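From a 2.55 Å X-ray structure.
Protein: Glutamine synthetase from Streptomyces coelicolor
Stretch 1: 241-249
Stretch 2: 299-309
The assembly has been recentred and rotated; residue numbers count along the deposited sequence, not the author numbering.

Stretch 1 (241-249) REGYDAIIT
Stretch 2, residues 299-309: RIPWQVEKDGK

The centre of the contact is a small aliphatic cluster in which I247 from the first stretch meets I300 and V304 from the second, all three buried and with their CA-to-CB bonds pointing toward the opposing stretch. I247 (chi1 m, chi2 -94°) places CD1 3.7 Å from V304 CG1 and CG2 4.3 Å from I300 CG1; V304 is t, and I300 is m, t. I248 (m, m) starts sideways, but its CD1 reaches to 4.3 Å from I300 CD1. These are van der Waals contacts that remove hydrocarbon from solvent.

The backbones behind this cluster are helical in large part. I300 ends a strand segment (phi/psi -102/112), P301 occupies the N-cap position, and helix 302-307 follows. Its axis approaches that of the helix that carries I247 and I248 to 10.7 Å, with N-to-C directions 136° apart.

Y244 extends the apolar patch outward. With chi1 -158° (t) and chi2 74°, its ring puts CE1 4.4 Å from both I300 CG2 and V304 CG1, while OH lies 3.7 Å from E305 CG, a contact with the aliphatic part of that side chain.

At the edge, the two stretches meet where each leaves a helix. G243 is extended (-151/158), whereas G308 has positive phi (68/19), a conformation that favours glycine. The register pairs each glycine with a residue of the other stretch: G243 CA lies 4.6 Å from K309 CA, and Y244 CA 4.8 Å from G308 CA. Y244 N comes within 2.8 Å of G308 O, but the angle is too poor for a hydrogen bond; G243 CA makes a CA-H...O contact with the same oxygen at 3.5 Å. No hydrogen bond joins the stretches. Extended K309 (-165/164; p, t, t, t) packs CB 3.1 Å from R241 O, while the end of its side chain leads away.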

# COMPACT_ATOMS: atom_id res chain seq x y z
N ARG A 241 57.94 -15.11 -15.14
CA ARG A 241 57.90 -15.95 -13.95
C ARG A 241 59.29 -16.37 -13.49
O ARG A 241 59.51 -16.69 -12.32
CB ARG A 241 56.98 -17.16 -14.14
CG ARG A 241 55.64 -16.85 -14.74
CD ARG A 241 54.73 -18.07 -14.78
NE ARG A 241 54.81 -18.72 -16.10
CZ ARG A 241 54.22 -18.27 -17.21
NH1 ARG A 241 53.51 -17.13 -17.20
NH2 ARG A 241 54.35 -18.95 -18.35
N GLU A 242 60.23 -16.41 -14.44
CA GLU A 242 61.62 -16.72 -14.13
C GLU A 242 62.49 -15.56 -13.63
O GLU A 242 63.32 -15.77 -12.74
CB GLU A 242 62.29 -17.50 -15.29
CG GLU A 242 61.94 -19.00 -15.22
CD GLU A 242 62.04 -19.74 -16.56
OE1 GLU A 242 62.75 -19.26 -17.47
OE2 GLU A 242 61.39 -20.80 -16.71
N GLY A 243 62.35 -14.37 -14.21
CA GLY A 243 63.25 -13.27 -13.88
C GLY A 243 62.67 -11.87 -13.99
O GLY A 243 61.70 -11.62 -14.70
N TYR A 244 63.30 -10.94 -13.27
CA TYR A 244 62.82 -9.55 -13.17
C TYR A 244 63.04 -8.68 -14.38
O TYR A 244 62.36 -7.67 -14.55
CB TYR A 244 63.41 -8.87 -11.93
CG TYR A 244 62.62 -7.68 -11.42
CD1 TYR A 244 61.41 -7.85 -10.75
CD2 TYR A 244 63.09 -6.39 -11.59
CE1 TYR A 244 60.68 -6.75 -10.28
CE2 TYR A 244 62.38 -5.28 -11.13
CZ TYR A 244 61.17 -5.47 -10.48
OH TYR A 244 60.45 -4.38 -10.02
N ASP A 245 64.03 -9.03 -15.19
CA ASP A 245 64.35 -8.20 -16.35
C ASP A 245 63.20 -8.23 -17.36
O ASP A 245 62.85 -7.20 -17.96
CB ASP A 245 65.66 -8.66 -16.99
CG ASP A 245 66.89 -8.07 -16.28
OD1 ASP A 245 66.74 -7.09 -15.51
OD2 ASP A 245 68.01 -8.59 -16.51
N ALA A 246 62.61 -9.41 -17.52
CA ALA A 246 61.47 -9.60 -18.40
C ALA A 246 60.26 -8.81 -17.89
O ALA A 246 59.50 -8.25 -18.68
CB ALA A 246 61.14 -11.09 -18.53
N ILE A 247 60.11 -8.75 -16.57
CA ILE A 247 59.02 -7.99 -15.93
C ILE A 247 59.12 -6.51 -16.27
O ILE A 247 58.13 -5.89 -16.64
CB ILE A 247 59.06 -8.16 -14.39
CG1 ILE A 247 58.75 -9.60 -13.97
CG2 ILE A 247 58.09 -7.19 -13.71
CD1 ILE A 247 57.30 -9.86 -13.64
N ILE A 248 60.32 -5.95 -16.16
CA ILE A 248 60.53 -4.54 -16.50
C ILE A 248 60.29 -4.28 -17.98
O ILE A 248 59.68 -3.27 -18.33
CB ILE A 248 61.93 -4.06 -16.08
CG1 ILE A 248 62.12 -4.27 -14.58
CG2 ILE A 248 62.13 -2.58 -16.41
CD1 ILE A 248 60.98 -3.66 -13.75
N THR A 249 60.73 -5.20 -18.84
CA THR A 249 60.53 -5.04 -20.28
C THR A 249 59.04 -5.00 -20.62
O THR A 249 58.58 -4.13 -21.37
CB THR A 249 61.19 -6.20 -21.07
OG1 THR A 249 62.55 -6.39 -20.66
CG2 THR A 249 61.15 -5.93 -22.57
N ARG A 299 50.65 -2.02 -12.16
CA ARG A 299 51.31 -2.21 -10.88
C ARG A 299 52.18 -3.48 -10.86
O ARG A 299 51.79 -4.53 -11.39
CB ARG A 299 50.29 -2.25 -9.74
CG ARG A 299 50.91 -2.68 -8.41
CD ARG A 299 49.94 -2.60 -7.26
NE ARG A 299 49.06 -3.76 -7.21
CZ ARG A 299 48.43 -4.16 -6.11
NH1 ARG A 299 48.63 -3.51 -4.96
NH2 ARG A 299 47.63 -5.23 -6.14
N ILE A 300 53.37 -3.35 -10.26
CA ILE A 300 54.21 -4.48 -9.92
C ILE A 300 54.08 -4.77 -8.44
O ILE A 300 54.57 -4.01 -7.60
CB ILE A 300 55.70 -4.19 -10.22
CG1 ILE A 300 55.93 -4.01 -11.72
CG2 ILE A 300 56.59 -5.30 -9.66
CD1 ILE A 300 57.08 -3.11 -12.06
N PRO A 301 53.48 -5.92 -8.11
CA PRO A 301 53.21 -6.29 -6.72
C PRO A 301 54.52 -6.39 -5.94
O PRO A 301 55.56 -6.71 -6.52
CB PRO A 301 52.54 -7.66 -6.84
CG PRO A 301 52.00 -7.71 -8.23
CD PRO A 301 53.02 -6.97 -9.05
N TRP A 302 54.46 -6.10 -4.66
CA TRP A 302 55.66 -6.07 -3.83
C TRP A 302 56.34 -7.46 -3.78
O TRP A 302 57.57 -7.53 -3.69
CB TRP A 302 55.34 -5.54 -2.42
CG TRP A 302 54.42 -6.41 -1.63
CD1 TRP A 302 53.05 -6.37 -1.63
CD2 TRP A 302 54.79 -7.44 -0.70
NE1 TRP A 302 52.55 -7.32 -0.77
CE2 TRP A 302 53.59 -7.99 -0.19
CE3 TRP A 302 56.02 -7.95 -0.26
CZ2 TRP A 302 53.59 -9.03 0.75
CZ3 TRP A 302 56.01 -8.98 0.67
CH2 TRP A 302 54.80 -9.51 1.17
N GLN A 303 55.55 -8.54 -3.83
CA GLN A 303 56.11 -9.90 -3.82
C GLN A 303 56.93 -10.14 -5.07
O GLN A 303 57.94 -10.84 -5.02
CB GLN A 303 55.01 -10.96 -3.76
CG GLN A 303 54.03 -10.88 -2.61
CD GLN A 303 52.75 -10.17 -3.00
OE1 GLN A 303 52.73 -9.29 -3.86
NE2 GLN A 303 51.65 -10.55 -2.34
N VAL A 304 56.45 -9.62 -6.19
CA VAL A 304 57.16 -9.82 -7.44
C VAL A 304 58.50 -9.10 -7.39
O VAL A 304 59.53 -9.64 -7.82
CB VAL A 304 56.32 -9.31 -8.65
CG1 VAL A 304 57.15 -9.32 -9.95
CG2 VAL A 304 55.08 -10.17 -8.81
N GLU A 305 58.51 -7.87 -6.85
CA GLU A 305 59.77 -7.14 -6.75
C GLU A 305 60.70 -7.73 -5.72
O GLU A 305 61.91 -7.75 -5.91
CB GLU A 305 59.53 -5.68 -6.46
CG GLU A 305 60.84 -4.88 -6.42
CD GLU A 305 61.42 -4.84 -5.03
OE1 GLU A 305 60.65 -4.55 -4.10
OE2 GLU A 305 62.65 -5.07 -4.86
N LYS A 306 60.13 -8.23 -4.63
CA LYS A 306 60.92 -8.90 -3.60
C LYS A 306 61.53 -10.19 -4.11
O LYS A 306 62.69 -10.49 -3.86
CB LYS A 306 60.07 -9.18 -2.36
CG LYS A 306 60.84 -9.84 -1.21
CD LYS A 306 62.01 -8.95 -0.81
CE LYS A 306 62.82 -9.49 0.38
NZ LYS A 306 64.19 -8.86 0.47
N ASP A 307 60.73 -10.95 -4.84
CA ASP A 307 61.14 -12.28 -5.27
C ASP A 307 61.93 -12.24 -6.59
O ASP A 307 62.51 -13.25 -7.00
CB ASP A 307 59.92 -13.17 -5.42
CG ASP A 307 59.24 -13.44 -4.08
OD1 ASP A 307 59.86 -13.12 -3.04
OD2 ASP A 307 58.11 -13.96 -4.07
N GLY A 308 61.94 -11.07 -7.25
CA GLY A 308 62.63 -10.89 -8.52
C GLY A 308 62.05 -11.65 -9.70
O GLY A 308 62.74 -11.88 -10.70
N LYS A 309 60.79 -12.06 -9.57
CA LYS A 309 60.08 -12.78 -10.62
C LYS A 309 58.58 -12.76 -10.29
O LYS A 309 58.19 -12.42 -9.17
CB LYS A 309 60.59 -14.22 -10.71
CG LYS A 309 60.40 -15.03 -9.45
CD LYS A 309 61.13 -16.37 -9.56
CE LYS A 309 60.97 -17.19 -8.27
NZ LYS A 309 61.82 -18.42 -8.27